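Local coordinates for protein minor fimbrium tip subunit Mfa3 (Porphyromonas gingivalis ATCC 33277, PDB 5NF4) that forms part of the tip of the minor fimbriae, filamentous pili that mediate biofilm formation and adhesion onto host cells and other oral bacteria, at residues Ile293-Glu296 with Gly297-Gly301; Leu305-Lys309 with Gly310-Asp314; Lys331-Pro334 with Asp335-Glu338. All coordinates share one frame; numbering follows the deposited sequence.

The three contacts come in series along the chain and lie on the same side of its centre. Contact 1 is in the loop that leaves strand 287-291, contact 2 is at the C-terminal end of helix 304-308, and contact 3 is the turn between strands 324-332 and 337-345. Contacts 1 and 2, whose centres are about 10 Å apart, touch directly, with Phe307 packed among Ile293, His295 and Pro300. Contact 2 reaches contact 3, about 19 Å from it between centres, through Leu305 and Ile337. Contacts 1 and 3 do not touch, their nearest atoms being about 11 Å apart. Helix 304-308 packs between the loop and the turn end of the hairpin, while the loop also meets the hairpin strands directly.

Contact 1: residues Ile293-Glu296 with Gly297-Gly301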
# COMPACT_ATOMS: atom_id res chain seq x y z
N ILE A 293 11.57 -7.21 6.35
CA ILE A 293 12.09 -7.58 5.04
C ILE A 293 10.99 -8.10 4.15
O ILE A 293 9.91 -8.44 4.64
CB ILE A 293 13.18 -8.65 5.13
CG1 ILE A 293 12.58 -10.03 5.51
CG2 ILE A 293 14.19 -8.25 6.17
CD1 ILE A 293 13.62 -11.12 5.72
N THR A 294 11.27 -8.15 2.85
CA THR A 294 10.44 -8.86 1.90
C THR A 294 11.20 -10.07 1.43
O THR A 294 12.21 -9.96 0.72
CB THR A 294 10.06 -7.96 0.69
OG1 THR A 294 9.28 -6.85 1.15
CG2 THR A 294 9.29 -8.75 -0.32
N HIS A 295 10.73 -11.25 1.82
CA HIS A 295 11.36 -12.50 1.44
C HIS A 295 10.36 -13.60 1.26
O HIS A 295 9.61 -13.91 2.19
CB HIS A 295 12.38 -12.90 2.52
CG HIS A 295 13.18 -14.10 2.14
ND1 HIS A 295 14.23 -14.04 1.24
CD2 HIS A 295 13.09 -15.39 2.53
CE1 HIS A 295 14.73 -15.25 1.09
NE2 HIS A 295 14.06 -16.09 1.86
N GLU A 296 10.31 -14.15 0.05
CA GLU A 296 9.48 -15.29 -0.30
C GLU A 296 10.25 -16.58 -0.05
O GLU A 296 11.45 -16.66 -0.32
CB GLU A 296 9.06 -15.25 -1.78
CG GLU A 296 8.52 -13.92 -2.27
CD GLU A 296 7.13 -13.61 -1.74
OE1 GLU A 296 6.45 -14.55 -1.27
OE2 GLU A 296 6.72 -12.43 -1.82
N GLY A 297 9.56 -17.59 0.43
CA GLY A 297 10.17 -18.90 0.54
C GLY A 297 11.02 -19.03 1.78
O GLY A 297 10.96 -18.19 2.67
N ALA A 298 11.82 -20.08 1.83
CA ALA A 298 12.56 -20.41 3.04
C ALA A 298 13.65 -19.39 3.33
O ALA A 298 14.33 -18.91 2.42
CB ALA A 298 13.16 -21.78 2.93
N ILE A 299 13.82 -19.10 4.61
CA ILE A 299 14.84 -18.16 5.04
C ILE A 299 16.21 -18.85 5.08
O ILE A 299 16.34 -19.93 5.65
CB ILE A 299 14.50 -17.58 6.41
CG1 ILE A 299 13.39 -16.54 6.24
CG2 ILE A 299 15.73 -16.96 7.07
CD1 ILE A 299 12.39 -16.56 7.33
N PRO A 300 17.23 -18.22 4.47
CA PRO A 300 18.58 -18.77 4.58
C PRO A 300 18.98 -18.99 6.03
O PRO A 300 19.00 -18.02 6.79
CB PRO A 300 19.46 -17.69 3.93
CG PRO A 300 18.56 -16.92 3.09
CD PRO A 300 17.23 -16.94 3.76
N GLY A 301 19.28 -20.22 6.41
CA GLY A 301 19.69 -20.50 7.77
C GLY A 301 18.52 -20.82 8.68
O GLY A 301 18.72 -21.25 9.80
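In the irregular loop that leads from strand 287-291 to helix 304-308, the chain folds back on itself and His295 bridges the bend by a side-chain to backbone hydrogen bond to Ala298. The donor is NE2 of His295, 2.9 Å from Ala298 O, and the N-H points almost straight at the oxygen, at 168°. The acceptor lies in the plane of the imidazole, so the bond runs outward from the ring edge. Seen from Ala298, however, the nitrogen stands well above the carbonyl plane, 54° out of it, and is not on a lone pair. A first torsion of -174° sets CG of His295 anti to the backbone N and sends the ring across the bend toward the returning chain.

Apolar atoms of Ile299 and Pro300 also lie against the imidazole. CD of Pro300 comes from the opposite direction, obliquely to the imidazole, and is 3.8 Å from His295 NE2. CG1 of Ile299 lies 3.9 Å from His295 CD2, next to the carbon that also passes 3.5 Å from Gly297 O. Gly297, within the bend, has a positive phi, a conformation readily adopted without a side chain. The Glu296 chain bends at chi2, and its OE2 forms a salt bridge with Arg324.

The loop is fastened on several sides. The backbone N of His295 bonds to the hydroxyl of Tyr341 in strand 337-345, and OG1 of Thr294 bonds to Tyr326 OH and Thr319 O. Against helix 304-308, the imidazole meets the ring of Phe307 edge-to-face, while Ile293, Ile299 and Pro300 also pack on that phenylalanine, and Thr294 and Glu296 touch Ile343 of strand 337-345.

Contact 2: residues Leu305-Lys309 with Gly310-Asp314; sequences LPFAK and GLLAD
The carbonyl oxygen of Phe307 is gripped twice, by Gly310 N at 3.0 Å from Phe307 O and by an ordered water whose oxygen is 2.8 Å from Phe307 O. One residue earlier, Leu311 N donates to Pro306 O over 3.0 Å. With Gly310 at positive phi (67°) these two amide bonds make a Schellman motif that ends helix 304-308. The same water also donates to Asp314 O and accepts from Leu312 N, pinning the following loop to the last turn.

Leu312 packs against that turn: its CD1 sits 3.8 Å from Phe307 CB, the two side chains crossing at about a right angle, and CD2 lies near Pro306 CB. With CG anti to the backbone N (chi1 178°), the Phe307 ring swings to the loop, where its edge meets a carbonyl, CE1 lying 3.4 Å from Asp314 O. Lys315 NZ bonds to the carbonyl oxygens of Gly310 and Leu312. At the helix end, Pro306 O and Phe307 O are thus answered by loop amides and water and Ala308 O by Tyr318 OH, and the slightly electropositive C-H edge of Phe307 probably adds a weak attraction to Asp314 O.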
# COMPACT_ATOMS: atom_id res chain seq x y z
N LEU A 305 15.87 -13.85 12.42
CA LEU A 305 16.55 -12.66 12.93
C LEU A 305 17.97 -12.46 12.40
O LEU A 305 18.31 -11.35 12.01
CB LEU A 305 16.56 -12.67 14.46
CG LEU A 305 15.26 -12.14 15.04
CD1 LEU A 305 15.25 -12.43 16.55
CD2 LEU A 305 15.05 -10.64 14.78
N PRO A 306 18.78 -13.53 12.35
CA PRO A 306 20.14 -13.36 11.82
C PRO A 306 20.14 -12.94 10.36
O PRO A 306 20.97 -12.14 9.95
CB PRO A 306 20.77 -14.74 12.01
CG PRO A 306 19.95 -15.40 13.08
CD PRO A 306 18.58 -14.86 12.95
N PHE A 307 19.21 -13.47 9.58
CA PHE A 307 19.10 -13.11 8.17
C PHE A 307 18.70 -11.64 8.07
O PHE A 307 19.35 -10.82 7.39
CB PHE A 307 18.06 -14.00 7.50
CG PHE A 307 17.81 -13.68 6.06
CD1 PHE A 307 18.85 -13.66 5.16
CD2 PHE A 307 16.53 -13.46 5.59
CE1 PHE A 307 18.62 -13.38 3.82
CE2 PHE A 307 16.31 -13.22 4.27
CZ PHE A 307 17.35 -13.17 3.39
N ALA A 308 17.63 -11.30 8.76
CA ALA A 308 17.09 -9.95 8.73
C ALA A 308 18.08 -8.92 9.25
O ALA A 308 18.08 -7.77 8.81
CB ALA A 308 15.80 -9.88 9.54
N LYS A 309 18.90 -9.33 10.22
CA LYS A 309 19.88 -8.41 10.76
C LYS A 309 21.18 -8.33 9.95
O LYS A 309 22.16 -7.72 10.40
CB LYS A 309 20.17 -8.80 12.22
CG LYS A 309 19.02 -8.42 13.12
CD LYS A 309 19.39 -8.59 14.61
CE LYS A 309 18.61 -7.61 15.49
NZ LYS A 309 19.16 -7.54 16.87
N GLY A 310 21.18 -8.91 8.75
CA GLY A 310 22.33 -8.83 7.86
C GLY A 310 23.59 -9.57 8.31
O GLY A 310 24.70 -9.20 7.91
N LEU A 311 23.44 -10.61 9.14
CA LEU A 311 24.58 -11.33 9.69
C LEU A 311 25.05 -12.47 8.78
O LEU A 311 26.08 -13.05 9.03
CB LEU A 311 24.25 -11.87 11.09
CG LEU A 311 23.73 -10.80 12.04
CD1 LEU A 311 23.35 -11.41 13.41
CD2 LEU A 311 24.75 -9.68 12.23
N LEU A 312 24.29 -12.77 7.72
CA LEU A 312 24.64 -13.90 6.85
C LEU A 312 25.19 -13.40 5.51
O LEU A 312 25.06 -12.23 5.19
CB LEU A 312 23.43 -14.80 6.62
CG LEU A 312 22.61 -15.17 7.87
CD1 LEU A 312 21.36 -15.95 7.49
CD2 LEU A 312 23.42 -15.96 8.86
N ALA A 313 25.84 -14.28 4.76
CA ALA A 313 26.36 -13.94 3.44
C ALA A 313 25.26 -13.43 2.52
O ALA A 313 25.46 -12.44 1.79
CB ALA A 313 27.04 -15.14 2.83
N ASP A 314 24.12 -14.10 2.54
CA ASP A 314 22.95 -13.64 1.78
C ASP A 314 22.27 -12.53 2.55
O ASP A 314 21.97 -12.73 3.73
CB ASP A 314 21.94 -14.77 1.56
CG ASP A 314 22.48 -15.91 0.76
OD1 ASP A 314 23.54 -15.78 0.10
OD2 ASP A 314 21.82 -16.96 0.80
O HOH W 1 21.84 -11.54 6.42

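Contact 3: residues Lys331-Pro334 with Asp335-Glu338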
# COMPACT_ATOMS: atom_id res chain seq x y z
N LYS A 331 7.54 -15.04 20.09
CA LYS A 331 7.56 -15.61 21.44
C LYS A 331 8.49 -14.77 22.29
O LYS A 331 9.66 -14.60 21.95
CB LYS A 331 8.05 -17.07 21.44
CG LYS A 331 7.17 -18.04 20.69
CD LYS A 331 7.76 -19.45 20.73
CE LYS A 331 6.95 -20.44 19.89
NZ LYS A 331 7.47 -21.85 20.02
N THR A 332 7.97 -14.23 23.39
CA THR A 332 8.75 -13.42 24.33
C THR A 332 9.17 -14.26 25.52
O THR A 332 8.35 -14.60 26.38
CB THR A 332 7.96 -12.21 24.81
OG1 THR A 332 7.32 -11.59 23.70
CG2 THR A 332 8.88 -11.21 25.47
N LEU A 333 10.44 -14.63 25.54
CA LEU A 333 10.98 -15.43 26.62
C LEU A 333 11.76 -14.49 27.52
O LEU A 333 11.95 -13.33 27.18
CB LEU A 333 11.83 -16.56 26.05
CG LEU A 333 11.13 -17.25 24.87
CD1 LEU A 333 12.00 -18.33 24.28
CD2 LEU A 333 9.78 -17.82 25.32
N PRO A 334 12.19 -14.99 28.70
CA PRO A 334 12.81 -14.14 29.71
C PRO A 334 13.97 -13.31 29.19
O PRO A 334 14.02 -12.10 29.42
CB PRO A 334 13.30 -15.14 30.76
CG PRO A 334 12.36 -16.31 30.62
CD PRO A 334 12.10 -16.39 29.14
N ASP A 335 14.87 -13.96 28.46
CA ASP A 335 16.11 -13.33 27.99
C ASP A 335 16.21 -13.15 26.47
O ASP A 335 17.21 -12.63 25.98
CB ASP A 335 17.29 -14.16 28.45
CG ASP A 335 17.25 -15.58 27.90
OD1 ASP A 335 16.14 -16.16 27.82
OD2 ASP A 335 18.32 -16.11 27.53
N LYS A 336 15.20 -13.58 25.71
CA LYS A 336 15.26 -13.48 24.26
C LYS A 336 13.87 -13.46 23.62
O LYS A 336 12.86 -13.65 24.31
CB LYS A 336 16.05 -14.66 23.68
CG LYS A 336 15.46 -16.01 24.08
CD LYS A 336 16.03 -17.16 23.29
CE LYS A 336 15.49 -17.18 21.87
NZ LYS A 336 15.68 -18.51 21.24
N ILE A 337 13.85 -13.25 22.31
CA ILE A 337 12.64 -13.45 21.52
C ILE A 337 12.90 -14.42 20.40
O ILE A 337 14.04 -14.63 19.98
CB ILE A 337 12.08 -12.13 20.96
CG1 ILE A 337 13.05 -11.50 19.95
CG2 ILE A 337 11.76 -11.20 22.14
CD1 ILE A 337 12.46 -10.34 19.12
N GLU A 338 11.82 -15.02 19.92
CA GLU A 338 11.87 -15.87 18.75
C GLU A 338 10.90 -15.24 17.78
O GLU A 338 9.85 -14.76 18.20
CB GLU A 338 11.50 -17.31 19.08
CG GLU A 338 12.36 -17.92 20.15
CD GLU A 338 12.06 -19.39 20.32
OE1 GLU A 338 11.06 -19.86 19.74
OE2 GLU A 338 12.83 -20.06 21.01
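Residues Lys331-Pro334 and Asp335-Glu338 run antiparallel, 171° apart end to end, and are tied by a reciprocal pair of backbone bonds between Lys331 and Glu338. Lys331 N donates to Glu338 O and Glu338 N to Lys331 O, each over 3.0 Å. Thr332 and Ile337 form the next, non-hydrogen-bonded pair, with Ile337 CA held 3.2 Å from Lys331 O in a CA-H...O contact. Nearer the turn, Leu333 N reaches Lys336 O at 2.9 Å, and beyond it the chain reverses through Pro334 and Asp335.

On the face that carries Lys331 and Glu338, the two side chains cross obliquely. Lys331 is stretched out past CG, and its methylene CD passes 3.5 Å from Glu338 OE1. Its NZ stays 4.1 Å from Glu338 OE1, so the opposite charges probably attract without forming a salt bridge. This is the closed end of the beta hairpin of strands 324-332 and 337-345, whose first strand also lies parallel to strand 180-205; Thr332 exchanges backbone bonding with Glu205 there, and Lys331 packs on Val204.

The other carboxylate oxygen, OE2, pairs with Lys336. Lys336 NZ forms a salt bridge with it, 3.3 Å from Glu338 OE2 and met on the anti side. The lysine gets there because CG of Lys336 is tucked between its own N and C (chi1 57°) and the chain then bends at chi3. CD1 of Leu333 lies alongside the carboxylate, 3.8 Å from Glu338 OE2, while Leu333 CB approaches Lys336 CG, so that apolar carbon flanks the ion pair. On the reverse face Thr332 and Ile337 are buried, their CG2 methyls loosely opposed; Thr332 touches Ile203, and Ile337 packs on Tyr288 and Val290 of strand 287-291.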